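Local coordinates for cytochrome c-552/4 domain-containing protein (Ignicoccus hospitalis KIN4/I, PDB 4QO5), which is of unknown function but, as a membrane-associated octaheme cytochrome c, binds eight c-type hemes and probably takes part in electron transfer, at residues I138-A141 and L142-S146. Numbering follows the deposited sequence.
With NAG (2-acetamido-2-deoxy-beta-D-glucopyranose), chain K; HEC (heme c), chain E.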
loop_
_atom_site.group_PDB
_atom_site.type_symbol
_atom_site.label_atom_id
_atom_site.label_comp_id
_atom_site.label_asym_id
_atom_site.label_seq_id
_atom_site.Cartn_x
_atom_site.Cartn_y
_atom_site.Cartn_z
ATOM N N ILE A 138 -18.107 25.723 6.123
ATOM C CA ILE A 138 -18.401 24.340 6.497
ATOM C C ILE A 138 -17.168 23.464 6.359
ATOM O O ILE A 138 -16.840 22.708 7.267
ATOM C CB ILE A 138 -19.551 23.740 5.651
ATOM C CG1 ILE A 138 -20.815 24.584 5.786
ATOM C CG2 ILE A 138 -19.832 22.295 6.068
ATOM C CD1 ILE A 138 -21.323 24.722 7.203
ATOM N N TYR A 139 -16.461 23.577 5.237
ATOM C CA TYR A 139 -15.296 22.722 5.031
ATOM C C TYR A 139 -14.183 23.103 5.997
ATOM O O TYR A 139 -13.432 22.248 6.459
ATOM C CB TYR A 139 -14.784 22.776 3.587
ATOM C CG TYR A 139 -15.837 22.394 2.552
ATOM C CD1 TYR A 139 -17.042 21.821 2.938
ATOM C CD2 TYR A 139 -15.620 22.615 1.195
ATOM C CE1 TYR A 139 -18.013 21.490 2.000
ATOM C CE2 TYR A 139 -16.582 22.276 0.248
ATOM C CZ TYR A 139 -17.773 21.719 0.659
ATOM O OH TYR A 139 -18.735 21.393 -0.273
ATOM N N ARG A 140 -14.079 24.391 6.299
ATOM C CA ARG A 140 -13.064 24.839 7.248
ATOM C C ARG A 140 -13.358 24.315 8.650
ATOM O O ARG A 140 -12.438 24.053 9.440
ATOM C CB ARG A 140 -12.963 26.367 7.231
ATOM C CG ARG A 140 -12.011 26.950 8.250
ATOM C CD ARG A 140 -10.593 26.419 8.057
ATOM N NE ARG A 140 -9.623 27.186 8.837
ATOM C CZ ARG A 140 -9.211 28.409 8.510
ATOM N NH1 ARG A 140 -9.688 28.999 7.420
ATOM N NH2 ARG A 140 -8.321 29.038 9.266
ATOM N N ALA A 141 -14.642 24.157 8.959
ATOM C CA ALA A 141 -15.033 23.571 10.228
ATOM C C ALA A 141 -14.560 22.118 10.313
ATOM O O ALA A 141 -14.147 21.649 11.380
ATOM C CB ALA A 141 -16.531 23.666 10.414
ATOM N N LEU A 142 -14.604 21.414 9.183
ATOM C CA LEU A 142 -14.109 20.040 9.122
ATOM C C LEU A 142 -12.590 20.022 9.309
ATOM O O LEU A 142 -12.055 19.190 10.052
ATOM C CB LEU A 142 -14.496 19.379 7.798
ATOM C CG LEU A 142 -14.083 17.905 7.663
ATOM C CD1 LEU A 142 -14.663 17.084 8.806
ATOM C CD2 LEU A 142 -14.538 17.352 6.319
ATOM N N VAL A 143 -11.904 20.948 8.639
ATOM C CA VAL A 143 -10.462 21.117 8.816
ATOM C C VAL A 143 -10.154 21.284 10.291
ATOM O O VAL A 143 -9.330 20.566 10.866
ATOM C CB VAL A 143 -9.921 22.352 8.053
ATOM C CG1 VAL A 143 -8.506 22.688 8.516
ATOM C CG2 VAL A 143 -9.959 22.123 6.543
ATOM N N ASN A 144 -10.847 22.224 10.913
ATOM C CA ASN A 144 -10.651 22.493 12.318
ATOM C C ASN A 144 -10.919 21.345 13.268
ATOM O O ASN A 144 -10.145 21.115 14.205
ATOM C CB ASN A 144 -11.531 23.637 12.722
ATOM C CG ASN A 144 -10.835 24.906 12.596
ATOM O OD1 ASN A 144 -10.132 25.156 11.592
ATOM N ND2 ASN A 144 -10.927 25.712 13.644
ATOM N N ALA A 145 -12.032 20.652 13.044
ATOM C CA ALA A 145 -12.395 19.515 13.893
ATOM C C ALA A 145 -11.371 18.396 13.775
ATOM O O ALA A 145 -11.221 17.570 14.687
ATOM C CB ALA A 145 -13.792 19.001 13.524
ATOM N N SER A 146 -10.657 18.368 12.653
ATOM C CA SER A 146 -9.762 17.255 12.361
ATOM C C SER A 146 -8.327 17.505 12.792
ATOM O O SER A 146 -7.531 16.580 12.820
ATOM C CB SER A 146 -9.783 16.932 10.865
ATOM O OG SER A 146 -11.087 16.607 10.424
HETATM C C1 NAG K . -10.987 27.903 11.867
HETATM C C2 NAG K . -12.222 28.615 12.293
HETATM C C3 NAG K . -11.894 30.089 12.461
HETATM C C4 NAG K . -10.736 30.250 13.456
HETATM C C5 NAG K . -9.568 29.312 13.117
HETATM C C6 NAG K . -8.499 29.271 14.187
HETATM C C7 NAG K . -14.340 27.599 11.533
HETATM C C8 NAG K . -15.351 27.536 10.424
HETATM N N2 NAG K . -13.302 28.420 11.331
HETATM O O3 NAG K . -13.054 30.792 12.884
HETATM O O4 NAG K . -10.233 31.576 13.429
HETATM O O5 NAG K . -10.022 27.965 12.921
HETATM O O6 NAG K . -9.053 29.243 15.495
HETATM O O7 NAG K . -14.473 26.942 12.565
HETATM FE FE HEC E . -8.816 17.199 0.767
HETATM C CHA HEC E . -10.952 17.576 -1.956
HETATM C CHB HEC E . -11.276 18.470 2.776
HETATM C CHC HEC E . -6.845 16.670 3.538
HETATM C CHD HEC E . -6.628 15.440 -1.143
HETATM N NA HEC E . -10.753 17.835 0.453
HETATM C C1A HEC E . -11.404 18.026 -0.743
HETATM C C2A HEC E . -12.623 18.769 -0.486
HETATM C C3A HEC E . -12.687 18.991 0.825
HETATM C C4A HEC E . -11.526 18.409 1.436
HETATM C CMA HEC E . -13.777 19.717 1.639
HETATM C CAA HEC E . -13.650 19.239 -1.543
HETATM C CBA HEC E . -13.328 20.722 -1.763
HETATM C CGA HEC E . -14.162 21.351 -2.858
HETATM O O1A HEC E . -15.006 22.231 -2.547
HETATM O O2A HEC E . -13.978 20.972 -4.037
HETATM N NB HEC E . -9.024 17.534 2.719
HETATM C C1B HEC E . -10.124 18.032 3.375
HETATM C C2B HEC E . -9.848 18.131 4.783
HETATM C C3B HEC E . -8.654 17.559 4.986
HETATM C C4B HEC E . -8.087 17.241 3.697
HETATM C CMB HEC E . -10.902 18.581 5.826
HETATM C CAB HEC E . -7.844 17.255 6.268
HETATM C CBB HEC E . -8.565 17.147 7.629
HETATM N NC HEC E . -7.127 16.219 1.182
HETATM C C1C HEC E . -6.387 16.190 2.343
HETATM C C2C HEC E . -5.046 15.734 2.034
HETATM C C3C HEC E . -5.136 15.268 0.780
HETATM C C4C HEC E . -6.363 15.657 0.193
HETATM C CMC HEC E . -4.016 15.404 3.146
HETATM C CAC HEC E . -4.213 14.545 -0.186
HETATM C CBC HEC E . -3.637 13.263 0.488
HETATM N ND HEC E . -8.786 16.612 -1.232
HETATM C C1D HEC E . -7.772 15.858 -1.793
HETATM C C2D HEC E . -8.115 15.548 -3.155
HETATM C C3D HEC E . -9.468 16.196 -3.408
HETATM C C4D HEC E . -9.810 16.836 -2.163
HETATM C CMD HEC E . -7.283 14.730 -4.146
HETATM C CAD HEC E . -10.317 16.147 -4.701
HETATM C CBD HEC E . -10.955 14.762 -4.754
HETATM C CGD HEC E . -11.980 14.672 -5.853
HETATM O O1D HEC E . -12.330 13.526 -6.229
HETATM O O2D HEC E . -12.442 15.721 -6.353
HETATM O O HOH W 1 -9.770 14.903 1.155
#
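The guanidinium of R140 and the amide of N144, one helical turn apart, have planes turned 58° against each other, and N144 OD1 lies at the guanidinium's edge, near its plane. The resulting R140 NE to N144 OD1 bond is weak at 3.5 Å and doubtful, because the modelled amide sits too close to the sugar. The Y139 ring has the heme methyl CMA over one face, with CG 3.5 Å from this methyl carbon, while Y139 CE2 comes within 3.2 Å of propionate oxygen O1A. Two sides of one helix thus serve different groups, a worked example of one helix dividing its residues between two bound groups. On the heme side, V143 CG2 and L142 CG each approach methyl CMB to 3.7 Å, and S146 CB meets the vinyl-derived carbon CBB at 3.5 Å. On the other side, R140 sends CG anti to its own N (chi1 176°) and then bends at chi2 (59°), laying CG 3.6 Å from N2 of the N-acetylglucosamine (NAG); NH1 hydrogen-bonds the carbonyl of M134. Were R140 an alanine, the M134 carbonyl would probably lose its NH1 partner and one flank of the sugar its cover. Beneath both sides run i to i+4 backbone bonds, from I138 O to L142 N through A141 O to A145 N, and S146 OG donates to L142 O at 2.8 Å. The arrangement is that of a helix of the cytochrome c554-like region walling a heme c pocket, whose iron carries a water, while its other side bears a sequon, N144-A145-S146, consistent with N144 as the sugar's attachment point.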